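Long-range contact in proteasome activator protein PA26 (Trypanosoma brucei, PDB 1YAR), which is an 11S activator that binds the 20S proteasome and, as in other members of this family, probably opens its gate to let substrates enter: residues W34-L39 and V211-I215. Numbering follows the deposited sequence.
Sequences WAAGTL and VRAVI
An antiparallel helix-helix packing contact, predominantly apolar, joins helix 24-57 to helix 183-226 inside the helical bundle of the PA26 subunit. The short axes run antiparallel, approaching to 10.5 Å at 165°, and the nearest CA pairs are W34-V211 and A35-I215, both 7.0 Å. Residues 211-215 form regular helix, in which I215 N hydrogen-bonds V211 O (3.0 Å). Residues 34-39 widen into a pi-type turn: A36 adopts phi/psi -113/-94, and L39 N reaches W34 O, five residues back, in a weak hydrogen bond (3.4 Å). Such a one-residue bulge shifts the helix phase, and here W34 and L39 both point toward the partner helix. V211 (chi1 t) sits between them, its CG1 3.8 Å from W34 CB and 4.0 Å from L39 CD2. This up-and-down packing of long helices is the architecture of 11S activator subunits. The W34 ring (chi1 m) meets V214 with its edge, CZ3 to CG1 3.7 Å, while NE1 hydrogen-bonds Q90 of helix 71-99. I215 extends CD1 to 3.8 Å from A35 CA and 4.1 Å from L39 CD1. L39 CD1 also lies over one guanidinium face of R212, 3.9 Å from NE. On the flank of this seam, A35 and I215 pack against L14 and L18 of a neighbouring subunit, respectively.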
ATOM      1  N   TRP O  34     -81.738  10.755  69.550  1.00 28.58           N
ATOM      2  CA  TRP O  34     -80.856  11.608  70.333  1.00 27.52           C
ATOM      3  C   TRP O  34     -80.803  13.007  69.752  1.00 27.78           C
ATOM      4  O   TRP O  34     -80.793  13.984  70.490  1.00 27.44           O
ATOM      5  CB  TRP O  34     -79.440  11.008  70.400  1.00 26.74           C
ATOM      6  CG  TRP O  34     -79.310   9.851  71.335  1.00 26.10           C
ATOM      7  CD1 TRP O  34     -80.288   9.305  72.120  1.00 26.04           C
ATOM      8  CD2 TRP O  34     -78.097   9.145  71.669  1.00 26.07           C
ATOM      9  NE1 TRP O  34     -79.779   8.264  72.864  1.00 25.32           N
ATOM     10  CE2 TRP O  34     -78.434   8.150  72.617  1.00 26.31           C
ATOM     11  CE3 TRP O  34     -76.753   9.249  71.246  1.00 26.98           C
ATOM     12  CZ2 TRP O  34     -77.481   7.258  73.161  1.00 25.20           C
ATOM     13  CZ3 TRP O  34     -75.803   8.354  71.775  1.00 26.04           C
ATOM     14  CH2 TRP O  34     -76.175   7.371  72.716  1.00 26.29           C
ATOM     15  N   ALA O  35     -80.797  13.102  68.424  1.00 28.46           N
ATOM     16  CA  ALA O  35     -80.660  14.391  67.759  1.00 29.05           C
ATOM     17  C   ALA O  35     -81.874  15.275  67.966  1.00 29.66           C
ATOM     18  O   ALA O  35     -81.777  16.498  67.863  1.00 30.51           O
ATOM     19  CB  ALA O  35     -80.383  14.207  66.272  1.00 28.39           C
ATOM     20  N   ALA O  36     -83.001  14.644  68.259  1.00 30.67           N
ATOM     21  CA  ALA O  36     -84.284  15.332  68.333  1.00 31.46           C
ATOM     22  C   ALA O  36     -84.815  15.356  69.767  1.00 31.02           C
ATOM     23  O   ALA O  36     -84.447  16.246  70.557  1.00 30.90           O
ATOM     24  CB  ALA O  36     -85.291  14.672  67.378  1.00 31.64           C
ATOM     25  N   GLY O  37     -85.653  14.373  70.100  1.00 30.90           N
ATOM     26  CA  GLY O  37     -86.328  14.312  71.399  1.00 30.22           C
ATOM     27  C   GLY O  37     -85.431  14.265  72.631  1.00 29.75           C
ATOM     28  O   GLY O  37     -85.761  14.847  73.660  1.00 29.13           O
ATOM     29  N   THR O  38     -84.303  13.563  72.541  1.00 28.99           N
ATOM     30  CA  THR O  38     -83.393  13.434  73.697  1.00 28.35           C
ATOM     31  C   THR O  38     -82.824  14.780  74.125  1.00 27.73           C
ATOM     32  O   THR O  38     -82.934  15.151  75.283  1.00 27.14           O
ATOM     33  CB  THR O  38     -82.270  12.457  73.387  1.00 28.50           C
ATOM     34  OG1 THR O  38     -82.845  11.167  73.143  1.00 28.63           O
ATOM     35  CG2 THR O  38     -81.372  12.221  74.634  1.00 27.45           C
ATOM     36  N   LEU O  39     -82.236  15.509  73.189  1.00 28.32           N
ATOM     37  CA  LEU O  39     -81.685  16.834  73.496  1.00 29.16           C
ATOM     38  C   LEU O  39     -82.746  17.822  73.984  1.00 30.35           C
ATOM     39  O   LEU O  39     -82.488  18.649  74.881  1.00 29.95           O
ATOM     40  CB  LEU O  39     -80.908  17.385  72.304  1.00 29.00           C
ATOM     41  CG  LEU O  39     -79.598  16.610  72.048  1.00 27.70           C
ATOM     42  CD1 LEU O  39     -79.075  16.892  70.650  1.00 28.81           C
ATOM     43  CD2 LEU O  39     -78.555  16.965  73.100  1.00 28.74           C
ATOM     44  N   VAL O 211     -73.621  13.817  74.023  1.00 22.03           N
ATOM     45  CA  VAL O 211     -74.613  13.343  73.064  1.00 21.51           C
ATOM     46  C   VAL O 211     -74.369  13.929  71.659  1.00 21.80           C
ATOM     47  O   VAL O 211     -74.302  13.180  70.670  1.00 22.45           O
ATOM     48  CB  VAL O 211     -76.071  13.545  73.603  1.00 21.97           C
ATOM     49  CG1 VAL O 211     -77.108  13.231  72.504  1.00 21.58           C
ATOM     50  CG2 VAL O 211     -76.314  12.607  74.783  1.00 21.48           C
ATOM     51  N   ARG O 212     -74.179  15.241  71.565  1.00 21.82           N
ATOM     52  CA  ARG O 212     -73.898  15.881  70.274  1.00 23.15           C
ATOM     53  C   ARG O 212     -72.612  15.341  69.625  1.00 23.03           C
ATOM     54  O   ARG O 212     -72.579  15.088  68.412  1.00 23.33           O
ATOM     55  CB  ARG O 212     -73.841  17.400  70.414  1.00 22.88           C
ATOM     56  CG  ARG O 212     -75.194  18.017  70.764  1.00 23.43           C
ATOM     57  CD  ARG O 212     -75.235  19.533  70.767  1.00 25.62           C
ATOM     58  NE  ARG O 212     -76.626  19.982  70.653  1.00 27.66           N
ATOM     59  CZ  ARG O 212     -77.329  20.513  71.648  1.00 30.31           C
ATOM     60  NH1 ARG O 212     -76.765  20.723  72.845  1.00 26.93           N
ATOM     61  NH2 ARG O 212     -78.603  20.867  71.433  1.00 28.06           N
ATOM     62  N   ALA O 213     -71.570  15.152  70.438  1.00 22.33           N
ATOM     63  CA  ALA O 213     -70.291  14.599  69.959  1.00 21.56           C
ATOM     64  C   ALA O 213     -70.497  13.197  69.381  1.00 21.72           C
ATOM     65  O   ALA O 213     -69.899  12.861  68.362  1.00 21.80           O
ATOM     66  CB  ALA O 213     -69.258  14.547  71.109  1.00 21.26           C
ATOM     67  N   VAL O 214     -71.326  12.379  70.040  1.00 21.46           N
ATOM     68  CA  VAL O 214     -71.590  10.996  69.570  1.00 21.96           C
ATOM     69  C   VAL O 214     -72.434  10.957  68.275  1.00 21.72           C
ATOM     70  O   VAL O 214     -72.149  10.176  67.362  1.00 21.93           O
ATOM     71  CB  VAL O 214     -72.214  10.075  70.673  1.00 21.76           C
ATOM     72  CG1 VAL O 214     -72.497   8.684  70.127  1.00 22.14           C
ATOM     73  CG2 VAL O 214     -71.265   9.926  71.891  1.00 23.48           C
ATOM     74  N   ILE O 215     -73.438  11.819  68.182  1.00 22.31           N
ATOM     75  CA  ILE O 215     -74.209  11.941  66.922  1.00 22.32           C
ATOM     76  C   ILE O 215     -73.249  12.203  65.773  1.00 22.57           C
ATOM     77  O   ILE O 215     -73.274  11.500  64.758  1.00 22.80           O
ATOM     78  CB  ILE O 215     -75.240  13.072  67.018  1.00 22.48           C
ATOM     79  CG1 ILE O 215     -76.305  12.723  68.069  1.00 21.88           C
ATOM     80  CG2 ILE O 215     -75.890  13.351  65.623  1.00 22.72           C
ATOM     81  CD1 ILE O 215     -77.020  13.954  68.608  1.00 21.05           C
TER